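Local coordinates for dicer Related Helicase (Caenorhabditis elegans, PDB 6M6S), which probably hydrolyses ATP as an RLR-subfamily RNA helicase and, through the C-terminal domain crystallised here, binds double-stranded RNA carrying a 5'-triphosphate, at residues 7-12 with 21-26. Residues are numbered along the deposited sequence; the frame is centred on the assembly and turned at random.
Sequences NKIYKL and FCKSIY
Tyr10 and Ser24 join the two segments twice. Ser24 N donates to Tyr10 O at 2.8 Å, and Tyr10 N returns an almost straight bond (174°) to Ser24 OG at 2.9 Å. OG reaches that N-H because chi1 of 53° sets it between backbone N and carbonyl carbon, so a hydroxyl stands in for a carbonyl just where the strand gives way to the 3-10 segment 24-26. A water next to OG donates to Lys8 O. Farther along, a classic beta bulge sets Phe21 and Cys22 against Leu12: Leu12 N bonds to Cys22 O (2.9 Å), but Leu12 O takes Phe21 N (2.8 Å).

On one face Leu12 CD2 meets Cys22 SG at 4.0 Å and CD1 lies against the Ser24 backbone. On the other Lys11 and Lys23 run side by side, Lys11 CG 3.9 Å from Lys23 CE; Lys23 bends, and its NZ forms a salt bridge with Glu20. Ile9 CG1 rests on Ile25 CG2 at 3.9 Å.

Phe21 packs beside the zinc ligands Cys14 and Cys69. The motif is a beta hairpin with a classic bulge, its turn region holding Cys14, at the end of strand 11-14, and the ligand Cys17, in this RIG-I-like C-terminal domain.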
loop_
_atom_site.group_PDB
_atom_site.type_symbol
_atom_site.label_atom_id
_atom_site.label_comp_id
_atom_site.label_asym_id
_atom_site.label_seq_id
_atom_site.Cartn_x
_atom_site.Cartn_y
_atom_site.Cartn_z
ATOM N N ASN B 7 7.234 -12.878 -15.904
ATOM C CA ASN B 7 5.825 -13.275 -15.717
ATOM C C ASN B 7 5.544 -14.167 -14.536
ATOM O O ASN B 7 4.913 -15.218 -14.686
ATOM C CB ASN B 7 5.269 -13.945 -16.970
ATOM C CG ASN B 7 4.910 -12.947 -18.045
ATOM O OD1 ASN B 7 5.402 -13.037 -19.163
ATOM N ND2 ASN B 7 4.040 -11.992 -17.715
ATOM N N LYS B 8 5.939 -13.729 -13.352
ATOM C CA LYS B 8 5.756 -14.545 -12.162
ATOM C C LYS B 8 4.318 -14.705 -11.698
ATOM O O LYS B 8 3.498 -13.772 -11.788
ATOM C CB LYS B 8 6.556 -13.940 -11.037
ATOM C CG LYS B 8 8.039 -13.840 -11.412
ATOM C CD LYS B 8 8.887 -13.272 -10.269
ATOM C CE LYS B 8 10.379 -13.218 -10.658
ATOM N NZ LYS B 8 11.165 -12.243 -9.832
ATOM N N ILE B 9 4.019 -15.880 -11.158
ATOM C CA ILE B 9 2.736 -16.100 -10.536
ATOM C C ILE B 9 2.830 -15.740 -9.059
ATOM O O ILE B 9 3.841 -16.028 -8.378
ATOM C CB ILE B 9 2.310 -17.540 -10.711
ATOM C CG1 ILE B 9 2.128 -17.785 -12.214
ATOM C CG2 ILE B 9 1.038 -17.833 -9.900
ATOM C CD1 ILE B 9 1.701 -19.168 -12.579
ATOM N N TYR B 10 1.806 -15.042 -8.561
ATOM C CA TYR B 10 1.746 -14.674 -7.179
ATOM C C TYR B 10 0.620 -15.361 -6.484
ATOM O O TYR B 10 -0.432 -15.615 -7.084
ATOM C CB TYR B 10 1.536 -13.130 -7.031
ATOM C CG TYR B 10 2.789 -12.354 -7.354
ATOM C CD1 TYR B 10 3.218 -12.204 -8.664
ATOM C CD2 TYR B 10 3.518 -11.769 -6.354
ATOM C CE1 TYR B 10 4.368 -11.500 -8.989
ATOM C CE2 TYR B 10 4.687 -11.071 -6.667
ATOM C CZ TYR B 10 5.070 -10.914 -7.975
ATOM O OH TYR B 10 6.198 -10.215 -8.293
ATOM N N LYS B 11 0.813 -15.638 -5.194
ATOM C CA LYS B 11 -0.286 -16.077 -4.357
ATOM C C LYS B 11 -0.971 -14.870 -3.746
ATOM O O LYS B 11 -0.291 -13.927 -3.291
ATOM C CB LYS B 11 0.277 -16.926 -3.235
ATOM C CG LYS B 11 0.678 -18.297 -3.719
ATOM C CD LYS B 11 1.174 -19.140 -2.560
ATOM C CE LYS B 11 2.043 -20.287 -3.092
ATOM N NZ LYS B 11 2.732 -20.960 -1.952
ATOM N N LEU B 12 -2.298 -14.830 -3.717
ATOM C CA LEU B 12 -3.019 -13.749 -3.034
ATOM C C LEU B 12 -3.477 -14.258 -1.681
ATOM O O LEU B 12 -4.274 -15.241 -1.621
ATOM C CB LEU B 12 -4.264 -13.340 -3.831
ATOM C CG LEU B 12 -3.987 -12.347 -4.979
ATOM C CD1 LEU B 12 -2.931 -12.806 -5.958
ATOM C CD2 LEU B 12 -5.304 -11.964 -5.713
ATOM N N PHE B 21 -6.053 -17.261 -0.895
ATOM C CA PHE B 21 -7.367 -17.331 -1.569
ATOM C C PHE B 21 -7.265 -17.899 -2.981
ATOM O O PHE B 21 -8.064 -18.759 -3.399
ATOM C CB PHE B 21 -7.891 -15.907 -1.663
ATOM C CG PHE B 21 -8.248 -15.295 -0.323
ATOM C CD1 PHE B 21 -9.092 -15.941 0.542
ATOM C CD2 PHE B 21 -7.697 -14.089 0.079
ATOM C CE1 PHE B 21 -9.406 -15.375 1.749
ATOM C CE2 PHE B 21 -8.039 -13.529 1.273
ATOM C CZ PHE B 21 -8.860 -14.183 2.123
ATOM N N CYS B 22 -6.289 -17.424 -3.749
ATOM C CA CYS B 22 -6.135 -17.847 -5.137
ATOM C C CYS B 22 -4.807 -17.358 -5.734
ATOM O O CYS B 22 -4.087 -16.596 -5.088
ATOM C CB CYS B 22 -7.301 -17.314 -6.034
ATOM S SG CYS B 22 -7.282 -15.458 -6.219
ATOM N N LYS B 23 -4.525 -17.782 -6.959
ATOM C CA LYS B 23 -3.331 -17.334 -7.678
ATOM C C LYS B 23 -3.669 -16.120 -8.522
ATOM O O LYS B 23 -4.805 -15.922 -8.970
ATOM C CB LYS B 23 -2.852 -18.447 -8.611
ATOM C CG LYS B 23 -2.383 -19.698 -7.885
ATOM C CD LYS B 23 -1.233 -19.417 -6.911
ATOM C CE LYS B 23 -0.642 -20.776 -6.398
ATOM N NZ LYS B 23 -1.731 -21.574 -5.776
ATOM N N SER B 24 -2.657 -15.304 -8.785
ATOM C CA SER B 24 -2.828 -14.067 -9.553
ATOM C C SER B 24 -3.392 -14.270 -10.961
ATOM O O SER B 24 -4.031 -13.357 -11.497
ATOM C CB SER B 24 -1.419 -13.422 -9.691
ATOM O OG SER B 24 -0.472 -14.367 -10.234
ATOM N N ILE B 25 -3.167 -15.443 -11.567
ATOM C CA ILE B 25 -3.601 -15.685 -12.929
ATOM C C ILE B 25 -5.149 -15.698 -13.016
ATOM O O ILE B 25 -5.681 -15.665 -14.122
ATOM C CB ILE B 25 -2.998 -16.973 -13.497
ATOM C CG1 ILE B 25 -3.547 -18.198 -12.732
ATOM C CG2 ILE B 25 -1.451 -16.878 -13.534
ATOM C CD1 ILE B 25 -3.019 -19.525 -13.248
ATOM N N TYR B 26 -5.836 -15.742 -11.878
ATOM C CA TYR B 26 -7.312 -15.799 -11.905
ATOM C C TYR B 26 -7.963 -14.448 -11.758
ATOM O O TYR B 26 -9.195 -14.349 -11.729
ATOM C CB TYR B 26 -7.872 -16.773 -10.839
ATOM C CG TYR B 26 -7.472 -18.185 -11.154
ATOM C CD1 TYR B 26 -8.073 -18.863 -12.190
ATOM C CD2 TYR B 26 -6.435 -18.806 -10.458
ATOM C CE1 TYR B 26 -7.677 -20.130 -12.506
ATOM C CE2 TYR B 26 -6.030 -20.077 -10.775
ATOM C CZ TYR B 26 -6.650 -20.727 -11.786
ATOM O OH TYR B 26 -6.251 -22.005 -12.095
HETATM O O HOH W 1 0.549 -13.824 -12.469
#